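Local structure of uncharacterized protein (4YBV) at residues A[86-91]-A[102-107]. The protein is probably a hot-dog-fold thioesterase that hydrolyses thioester bonds, forming an assembly of four chains. The protein carries 1 engineered substitution. Residues are numbered along the deposited sequence; the frame is centred on the assembly and turned at random.
Sequences VTATAE and WDIKIK
Ala88 and Ala90 are low points on strand 86-91, flanked by the bulkier Ile106, Ile104 and Trp102 of antiparallel strand 102-107. The methyl of Ala90 sits between two bumps: CE3 of the Trp102 indole lies 3.7 Å from Ala90 CB, and CG1 of Ile104 lies 4.0 Å from it. The CG of Trp102 is anti to its carbonyl carbon (chi1 -69°), and the six-membered ring reaches across to Ala90 and Glu91; the edge of the ring meets Ala90 O near its plane, CZ3 being 3.6 Å away, while NE1 is hydrogen-bonded to Ser57 OG. At the next non-hydrogen-bonded pair, Ile106 lays CG1 against Ala88 CB at 3.8 Å, and its CG2 branch lies 3.6 Å from Thr87 O. Six backbone hydrogen bonds join Thr87 with Lys107, Thr89 with Lys105 and Glu91 with Asp103. The side chains of these pairs point to the face opposite the alanines, where Lys105 NZ turns back along its own strand to form a 2.8 Å salt bridge with Asp103 OD2. Helix 42-60 covers the alanine face, with Ala52 against Ala90 and Leu48 against Ala88. This is a central beta hairpin of the hot-dog fold, whose antiparallel sheet wraps around the long helix.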
loop_
_atom_site.group_PDB
_atom_site.type_symbol
_atom_site.label_atom_id
_atom_site.label_comp_id
_atom_site.label_asym_id
_atom_site.label_seq_id
_atom_site.Cartn_x
_atom_site.Cartn_y
_atom_site.Cartn_z
ATOM N N VAL A 86 20.965 10.065 4.123
ATOM C CA VAL A 86 20.202 8.875 3.815
ATOM C C VAL A 86 20.311 8.594 2.339
ATOM O O VAL A 86 20.427 9.511 1.504
ATOM C CB VAL A 86 18.720 9.002 4.227
ATOM C CG1 VAL A 86 18.651 9.158 5.732
ATOM C CG2 VAL A 86 18.032 10.162 3.493
ATOM N N THR A 87 20.259 7.305 2.024
ATOM C CA THR A 87 20.466 6.836 0.675
ATOM C C THR A 87 19.366 5.907 0.254
ATOM O O THR A 87 19.046 4.919 0.917
ATOM C CB THR A 87 21.824 6.085 0.550
ATOM O OG1 THR A 87 22.855 6.953 1.005
ATOM C CG2 THR A 87 22.058 5.711 -0.904
ATOM N N ALA A 88 18.787 6.230 -0.878
ATOM C CA ALA A 88 17.722 5.446 -1.466
ATOM C C ALA A 88 18.269 4.649 -2.646
ATOM O O ALA A 88 18.817 5.244 -3.565
ATOM C CB ALA A 88 16.639 6.350 -1.932
ATOM N N THR A 89 18.050 3.334 -2.633
ATOM C CA THR A 89 18.362 2.457 -3.760
ATOM C C THR A 89 17.086 1.926 -4.372
ATOM O O THR A 89 16.325 1.178 -3.735
ATOM C CB THR A 89 19.282 1.258 -3.346
ATOM O OG1 THR A 89 20.444 1.762 -2.708
ATOM C CG2 THR A 89 19.723 0.451 -4.552
ATOM N N ALA A 90 16.818 2.369 -5.593
ATOM C CA ALA A 90 15.674 1.926 -6.342
ATOM C C ALA A 90 16.127 0.840 -7.339
ATOM O O ALA A 90 16.992 1.092 -8.161
ATOM C CB ALA A 90 15.023 3.083 -7.080
ATOM N N GLU A 91 15.525 -0.344 -7.268
ATOM C CA GLU A 91 15.809 -1.394 -8.259
ATOM C C GLU A 91 14.508 -1.797 -8.925
ATOM O O GLU A 91 13.511 -2.034 -8.235
ATOM C CB GLU A 91 16.471 -2.616 -7.608
ATOM C CG GLU A 91 17.517 -2.299 -6.539
ATOM C CD GLU A 91 17.968 -3.544 -5.762
ATOM O OE1 GLU A 91 17.781 -4.665 -6.283
ATOM O OE2 GLU A 91 18.500 -3.399 -4.633
ATOM N N TRP A 102 8.783 -0.566 -9.153
ATOM C CA TRP A 102 10.095 -0.406 -8.498
ATOM C C TRP A 102 10.117 -0.792 -7.039
ATOM O O TRP A 102 9.163 -0.514 -6.283
ATOM C CB TRP A 102 10.565 1.063 -8.573
ATOM C CG TRP A 102 10.937 1.543 -9.930
ATOM C CD1 TRP A 102 10.104 2.015 -10.897
ATOM C CD2 TRP A 102 12.259 1.595 -10.474
ATOM N NE1 TRP A 102 10.834 2.354 -12.023
ATOM C CE2 TRP A 102 12.157 2.100 -11.783
ATOM C CE3 TRP A 102 13.521 1.266 -9.977
ATOM C CZ2 TRP A 102 13.277 2.278 -12.614
ATOM C CZ3 TRP A 102 14.637 1.449 -10.804
ATOM C CH2 TRP A 102 14.492 1.959 -12.105
ATOM N N ASP A 103 11.247 -1.335 -6.612
ATOM C CA ASP A 103 11.489 -1.613 -5.206
ATOM C C ASP A 103 12.473 -0.570 -4.685
ATOM O O ASP A 103 13.459 -0.339 -5.329
ATOM C CB ASP A 103 12.065 -3.010 -5.046
ATOM C CG ASP A 103 11.821 -3.576 -3.698
ATOM O OD1 ASP A 103 10.710 -4.123 -3.512
ATOM O OD2 ASP A 103 12.722 -3.486 -2.835
ATOM N N ILE A 104 12.197 0.083 -3.553
ATOM C CA ILE A 104 13.114 1.101 -3.040
ATOM C C ILE A 104 13.444 0.854 -1.580
ATOM O O ILE A 104 12.549 0.719 -0.749
ATOM C CB ILE A 104 12.566 2.547 -3.170
ATOM C CG1 ILE A 104 11.999 2.844 -4.550
ATOM C CG2 ILE A 104 13.661 3.575 -2.866
ATOM C CD1 ILE A 104 10.487 2.788 -4.602
ATOM N N LYS A 105 14.736 0.800 -1.268
ATOM C CA LYS A 105 15.147 0.668 0.109
ATOM C C LYS A 105 15.958 1.901 0.519
ATOM O O LYS A 105 16.895 2.301 -0.156
ATOM C CB LYS A 105 15.940 -0.628 0.307
ATOM C CG LYS A 105 15.049 -1.890 0.196
ATOM C CD LYS A 105 15.898 -3.155 0.357
ATOM C CE LYS A 105 15.022 -4.392 0.490
ATOM N NZ LYS A 105 13.984 -4.471 -0.574
ATOM N N ILE A 106 15.577 2.514 1.626
ATOM C CA ILE A 106 16.225 3.731 2.085
ATOM C C ILE A 106 16.846 3.487 3.429
ATOM O O ILE A 106 16.166 3.056 4.386
ATOM C CB ILE A 106 15.244 4.905 2.143
ATOM C CG1 ILE A 106 14.427 4.889 0.834
ATOM C CG2 ILE A 106 16.016 6.193 2.347
ATOM C CD1 ILE A 106 13.466 6.017 0.614
ATOM N N LYS A 107 18.159 3.737 3.463
ATOM C CA LYS A 107 19.012 3.454 4.605
ATOM C C LYS A 107 19.682 4.676 5.145
ATOM O O LYS A 107 19.917 5.629 4.405
ATOM C CB LYS A 107 20.109 2.434 4.225
ATOM C CG LYS A 107 19.568 1.104 3.770
ATOM C CD LYS A 107 20.665 0.103 3.428
ATOM C CE LYS A 107 20.040 -1.222 3.086
ATOM N NZ LYS A 107 21.103 -2.151 2.582
#